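Local structure of uncharacterized protein (Bacteroides caccae, 3NO2) at residues V161-S164 and G165-S169; N205-E208 and G209-L212. The protein is of unknown function, but folds as a six-bladed beta-propeller with a region related to Mal s 1 allergenic proteins. All blocks are in the same frame, centred on the assembly; numbering follows the deposited sequence.

Contact 1: residues V161-S164 and G165-S169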
ATOM      1  N   VAL A 161     -11.130  12.250   9.151  0.50  9.49           N
ATOM      2  CA  VAL A 161     -10.587  13.486   8.647  0.50  8.85           C
ATOM      3  C   VAL A 161     -10.757  13.534   7.141  0.50 10.39           C
ATOM      4  O   VAL A 161     -10.661  12.526   6.436  0.50  8.37           O
ATOM      5  CB  VAL A 161      -9.116  13.671   9.052  0.50 10.82           C
ATOM      6  CG1 VAL A 161      -8.281  12.503   8.579  0.50 12.27           C
ATOM      7  CG2 VAL A 161      -8.561  15.027   8.568  0.50 10.69           C
ATOM      8  N   LYS A 162     -11.082  14.716   6.663  1.00 10.12           N
ATOM      9  CA  LYS A 162     -11.250  14.968   5.248  1.00  9.67           C
ATOM     10  C   LYS A 162      -9.901  15.346   4.618  1.00  9.54           C
ATOM     11  O   LYS A 162      -9.188  16.228   5.131  1.00 11.47           O
ATOM     12  CB  LYS A 162     -12.267  16.103   5.006  1.00 12.21           C
ATOM     13  CG  LYS A 162     -13.685  15.780   5.402  1.00 19.20           C
ATOM     14  CD  LYS A 162     -14.283  14.733   4.458  1.00 30.17           C
ATOM     15  CE  LYS A 162     -15.700  14.268   4.846  1.00 39.55           C
ATOM     16  NZ  LYS A 162     -16.074  13.160   3.920  1.00 43.08           N
ATOM     17  N   LEU A 163      -9.557  14.687   3.521  1.00  9.23           N
ATOM     18  CA  LEU A 163      -8.326  14.932   2.785  1.00  9.64           C
ATOM     19  C   LEU A 163      -8.667  15.402   1.381  1.00 10.28           C
ATOM     20  O   LEU A 163      -9.649  16.120   1.202  1.00 14.68           O
ATOM     21  CB  LEU A 163      -7.529  13.622   2.816  1.00  9.76           C
ATOM     22  CG  LEU A 163      -7.119  13.187   4.221  1.00 10.04           C
ATOM     23  CD1 LEU A 163      -6.283  11.899   4.115  1.00 15.12           C
ATOM     24  CD2 LEU A 163      -6.380  14.280   4.981  1.00 14.17           C
ATOM     25  N   SER A 164      -7.929  14.947   0.396  0.50  8.77           N
ATOM     26  CA  SER A 164      -8.185  15.305  -0.982  0.50  8.04           C
ATOM     27  C   SER A 164      -7.796  14.119  -1.805  0.50  8.23           C
ATOM     28  O   SER A 164      -7.180  13.169  -1.310  0.50  8.88           O
ATOM     29  CB  SER A 164      -7.363  16.508  -1.374  0.50  6.22           C
ATOM     30  OG  SER A 164      -5.949  16.230  -1.365  0.50  7.86           O
ATOM     31  N   GLY A 165      -8.181  14.155  -3.066  1.00  7.23           N
ATOM     32  CA  GLY A 165      -7.839  13.101  -3.963  1.00  6.52           C
ATOM     33  C   GLY A 165      -8.482  11.778  -3.631  1.00  7.45           C
ATOM     34  O   GLY A 165      -9.666  11.690  -3.301  1.00  7.76           O
ATOM     35  N   THR A 166      -7.684  10.714  -3.757  1.00  5.86           N
ATOM     36  CA  THR A 166      -8.117   9.346  -3.588  1.00  6.52           C
ATOM     37  C   THR A 166      -7.144   8.650  -2.638  1.00  5.98           C
ATOM     38  O   THR A 166      -6.200   7.950  -3.058  1.00  6.42           O
ATOM     39  CB  THR A 166      -8.228   8.622  -4.951  1.00  6.63           C
ATOM     40  OG1 THR A 166      -7.078   8.889  -5.779  1.00  7.83           O
ATOM     41  CG2 THR A 166      -9.473   9.102  -5.692  1.00  9.36           C
ATOM     42  N   PRO A 167      -7.390   8.821  -1.331  1.00  5.44           N
ATOM     43  CA  PRO A 167      -6.438   8.300  -0.332  1.00  5.83           C
ATOM     44  C   PRO A 167      -6.234   6.783  -0.466  1.00  5.39           C
ATOM     45  O   PRO A 167      -7.197   6.021  -0.551  1.00  5.69           O
ATOM     46  CB  PRO A 167      -7.068   8.673   0.982  1.00  6.22           C
ATOM     47  CG  PRO A 167      -7.837   9.973   0.626  1.00  7.46           C
ATOM     48  CD  PRO A 167      -8.359   9.762  -0.750  1.00  6.00           C
ATOM     49  N   PHE A 168      -4.963   6.372  -0.490  1.00  5.69           N
ATOM     50  CA  PHE A 168      -4.537   5.024  -0.855  1.00  5.29           C
ATOM     51  C   PHE A 168      -3.980   4.186   0.293  1.00  5.65           C
ATOM     52  O   PHE A 168      -4.147   2.955   0.288  1.00  5.62           O
ATOM     53  CB  PHE A 168      -3.509   5.145  -2.001  1.00  6.13           C
ATOM     54  CG  PHE A 168      -2.923   3.829  -2.446  1.00  5.81           C
ATOM     55  CD1 PHE A 168      -3.535   3.077  -3.435  1.00  5.66           C
ATOM     56  CD2 PHE A 168      -1.778   3.317  -1.878  1.00  4.53           C
ATOM     57  CE1 PHE A 168      -3.028   1.842  -3.843  1.00  7.14           C
ATOM     58  CE2 PHE A 168      -1.293   2.091  -2.276  1.00  4.87           C
ATOM     59  CZ  PHE A 168      -1.932   1.354  -3.230  1.00  5.64           C
ATOM     60  N   SER A 169      -3.300   4.804   1.259  1.00  5.51           N
ATOM     61  CA  SER A 169      -2.586   4.078   2.284  1.00  5.47           C
ATOM     62  C   SER A 169      -2.182   5.024   3.387  1.00  5.72           C
ATOM     63  O   SER A 169      -2.271   6.278   3.197  1.00  8.43           O
ATOM     64  CB  SER A 169      -1.360   3.414   1.673  1.00  6.34           C
ATOM     65  OG  SER A 169      -0.656   2.642   2.652  1.00  5.38           O
TER
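With its CG beside the backbone N and opposite the carbonyl carbon (chi1 -63°), and the chain running on extended to CD1 (chi2 -178°), L163 brings CD1 alongside the CG corner of P167. That puckered corner lies 4.3 Å from L163 CD1 and also 4.3 Å from L163 CB, a loose apolar contact spread along the leucine; CB touches because its bond from CA is directed at the other segment. The proline's CB bond likewise points toward the leucine's segment, and the two side chains face each other across the inside of the bend from L163 to P167. The bend is made by the main chain between them. G165 has a positive phi (66°), a conformation that glycine adopts readily, and turns the chain back after the extended S164. The carbonyl of S164 is directed into the same concave side and closes on the proline, with S164 O at 3.6 Å from P167 CD and 3.8 Å from P167 CG. T166 N, 3.5 Å from S164 O, makes no hydrogen bond with it, and no other hydrogen bond crosses between the segments. The polar partners lie outside the bend: G165 O accepts a bond from S146 OG, T166 pairs with C182 through the backbone, and its hydroxyl is hydrogen-bonded to D184. The stretch is the link between two propeller blades, leaving strand 157-162 at the outer edge of one and entering strand 169-172, the first strand of the next. L163 bridges the two, resting on V148 of strand 147-151 and on V189 of strand 187-191, and further along F168 reaches A216 in strand 214-220 of the following blade.

Contact 2: residues N205-E208 and G209-L212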
ATOM      1  N   ASN A 205       6.199  20.210  -5.586  1.00 16.61           N
ATOM      2  CA  ASN A 205       6.978  21.439  -5.379  1.00 19.14           C
ATOM      3  C   ASN A 205       7.856  21.343  -4.133  1.00 21.60           C
ATOM      4  O   ASN A 205       8.773  22.162  -3.976  1.00 23.18           O
ATOM      5  CB  ASN A 205       6.049  22.647  -5.217  1.00 22.97           C
ATOM      6  CG  ASN A 205       5.333  23.025  -6.499  1.00 33.01           C
ATOM      7  OD1 ASN A 205       5.827  22.790  -7.607  1.00 41.86           O
ATOM      8  ND2 ASN A 205       4.150  23.627  -6.349  1.00 43.82           N
ATOM      9  N   ASP A 206       7.577  20.391  -3.235  1.00 16.77           N
ATOM     10  CA  ASP A 206       8.371  20.219  -2.002  1.00 17.55           C
ATOM     11  C   ASP A 206       9.499  19.213  -2.184  1.00 17.68           C
ATOM     12  O   ASP A 206      10.306  18.996  -1.253  1.00 22.21           O
ATOM     13  CB  ASP A 206       7.476  19.747  -0.843  1.00 19.01           C
ATOM     14  CG  ASP A 206       6.325  20.690  -0.583  1.00 26.18           C
ATOM     15  OD1 ASP A 206       6.591  21.831  -0.154  1.00 33.74           O
ATOM     16  OD2 ASP A 206       5.146  20.351  -0.835  1.00 20.38           O
ATOM     17  N   ILE A 207       9.496  18.558  -3.345  1.00 16.99           N
ATOM     18  CA  ILE A 207      10.444  17.452  -3.654  1.00 17.70           C
ATOM     19  C   ILE A 207      11.262  17.874  -4.853  1.00 19.03           C
ATOM     20  O   ILE A 207      10.791  18.606  -5.712  1.00 23.05           O
ATOM     21  CB  ILE A 207       9.700  16.110  -3.974  1.00 20.33           C
ATOM     22  CG1 ILE A 207       8.993  15.591  -2.720  1.00 23.25           C
ATOM     23  CG2 ILE A 207      10.706  15.046  -4.507  1.00 19.37           C
ATOM     24  CD1 ILE A 207       8.034  14.367  -3.030  1.00 23.88           C
ATOM     25  N   GLU A 208      12.510  17.448  -4.888  0.50 14.37           N
ATOM     26  CA  GLU A 208      13.360  17.714  -6.021  0.50 13.96           C
ATOM     27  C   GLU A 208      13.612  16.410  -6.761  0.50 11.22           C
ATOM     28  O   GLU A 208      14.300  15.530  -6.246  0.50 12.07           O
ATOM     29  CB  GLU A 208      14.690  18.312  -5.561  0.50 14.72           C
ATOM     30  CG  GLU A 208      15.610  18.578  -6.722  0.50 15.73           C
ATOM     31  CD  GLU A 208      16.960  19.161  -6.322  0.50 16.43           C
ATOM     32  OE1 GLU A 208      16.945  20.126  -5.532  0.50 24.39           O
ATOM     33  OE2 GLU A 208      18.018  18.690  -6.844  0.50 11.43           O
ATOM     34  N   GLY A 209      13.020  16.280  -7.945  1.00 11.27           N
ATOM     35  CA  GLY A 209      13.371  15.241  -8.879  1.00 11.14           C
ATOM     36  C   GLY A 209      12.294  14.329  -9.403  1.00  9.96           C
ATOM     37  O   GLY A 209      12.568  13.329 -10.073  1.00 11.81           O
ATOM     38  N   VAL A 210      11.017  14.629  -9.104  1.00 10.73           N
ATOM     39  CA  VAL A 210       9.945  13.763  -9.586  1.00  9.57           C
ATOM     40  C   VAL A 210       8.614  14.533  -9.717  1.00 10.88           C
ATOM     41  O   VAL A 210       8.231  15.274  -8.808  1.00 12.83           O
ATOM     42  CB  VAL A 210       9.758  12.504  -8.706  1.00 10.85           C
ATOM     43  CG1 VAL A 210       9.491  12.866  -7.264  1.00 12.89           C
ATOM     44  CG2 VAL A 210       8.639  11.576  -9.216  1.00 10.08           C
ATOM     45  N   GLN A 211       7.944  14.352 -10.834  1.00 10.66           N
ATOM     46  CA  GLN A 211       6.533  14.748 -10.970  1.00  9.70           C
ATOM     47  C   GLN A 211       5.733  13.589 -10.345  1.00  9.21           C
ATOM     48  O   GLN A 211       5.870  12.428 -10.770  1.00 10.27           O
ATOM     49  CB  GLN A 211       6.131  14.916 -12.437  1.00 10.89           C
ATOM     50  CG  GLN A 211       4.634  15.233 -12.570  1.00 15.28           C
ATOM     51  CD  GLN A 211       4.139  15.397 -14.011  1.00 20.84           C
ATOM     52  OE1 GLN A 211       4.952  15.567 -14.960  1.00 19.04           O
ATOM     53  NE2 GLN A 211       2.804  15.376 -14.198  1.00 18.42           N
ATOM     54  N   LEU A 212       4.883  13.903  -9.381  1.00  8.18           N
ATOM     55  CA  LEU A 212       4.007  12.916  -8.730  1.00  8.17           C
ATOM     56  C   LEU A 212       2.735  12.739  -9.521  1.00  8.00           C
ATOM     57  O   LEU A 212       2.054  13.719  -9.851  1.00  8.32           O
ATOM     58  CB  LEU A 212       3.689  13.318  -7.311  1.00  7.93           C
ATOM     59  CG  LEU A 212       4.906  13.412  -6.354  1.00  8.91           C
ATOM     60  CD1 LEU A 212       4.511  13.978  -4.980  1.00 10.23           C
ATOM     61  CD2 LEU A 212       5.630  12.046  -6.210  1.00 10.01           C
TER
HETATM   62  O   HOH W   1       9.809  17.193  -7.970  1.00 29.41           O
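Water 1 sits in the bend between I207 and V210, where backbone groups of both segments bind it. It donates to V210 O at 2.6 Å and to I207 O at 2.8 Å, while G209 N gives it a weak bond at 3.3 Å. Acceptors near it outnumber its two protons, so the donated bonds are probably shared in time with others. G209 lets the chain turn around the water: its phi is 125°, a backbone shape that leaves no room for a CB beside E208 O. The loop is an interblade connection of the propeller, running from strand 198-203, the outermost of its blade, toward strand 214-220, the first of the next. On the inner side of the turn I207 uses both of its branches. CG2, anti to the backbone N, meets V210 CG1 at 3.7 Å, the two side chains crossing obliquely; the longer arm carries CD1 to within 4.0 Å of L212 CD1, and there the side chains lie at about a right angle. The same apolar groups press on the following blade, I207 against I228, I249 and V255, and V210 against V247 and V255. The exposed side chain of E208 leaves the backbone away from 209-212, yet its backbone is hydrogen-bonded to G253 and V255 alongside that blade's outermost strand.

In the fold
Contacts 1 and 2 come one after the other along the chain and do not touch: their centres are 19 Å apart and their nearest atoms about 11 Å. Between them along the chain lies the four-stranded antiparallel blade formed by strands 169-172, 178-181, 187-191 and 198-203. Contact 1 leads into that blade and contact 2 leads out of it, so each belongs to a crossing from the outermost strand of one blade to the first strand of the next. The centre of contact 1 is about 13 Å from the centre of the chain, that of contact 2 about 20 Å. Together these crossings join three successive blades of the six-bladed propeller.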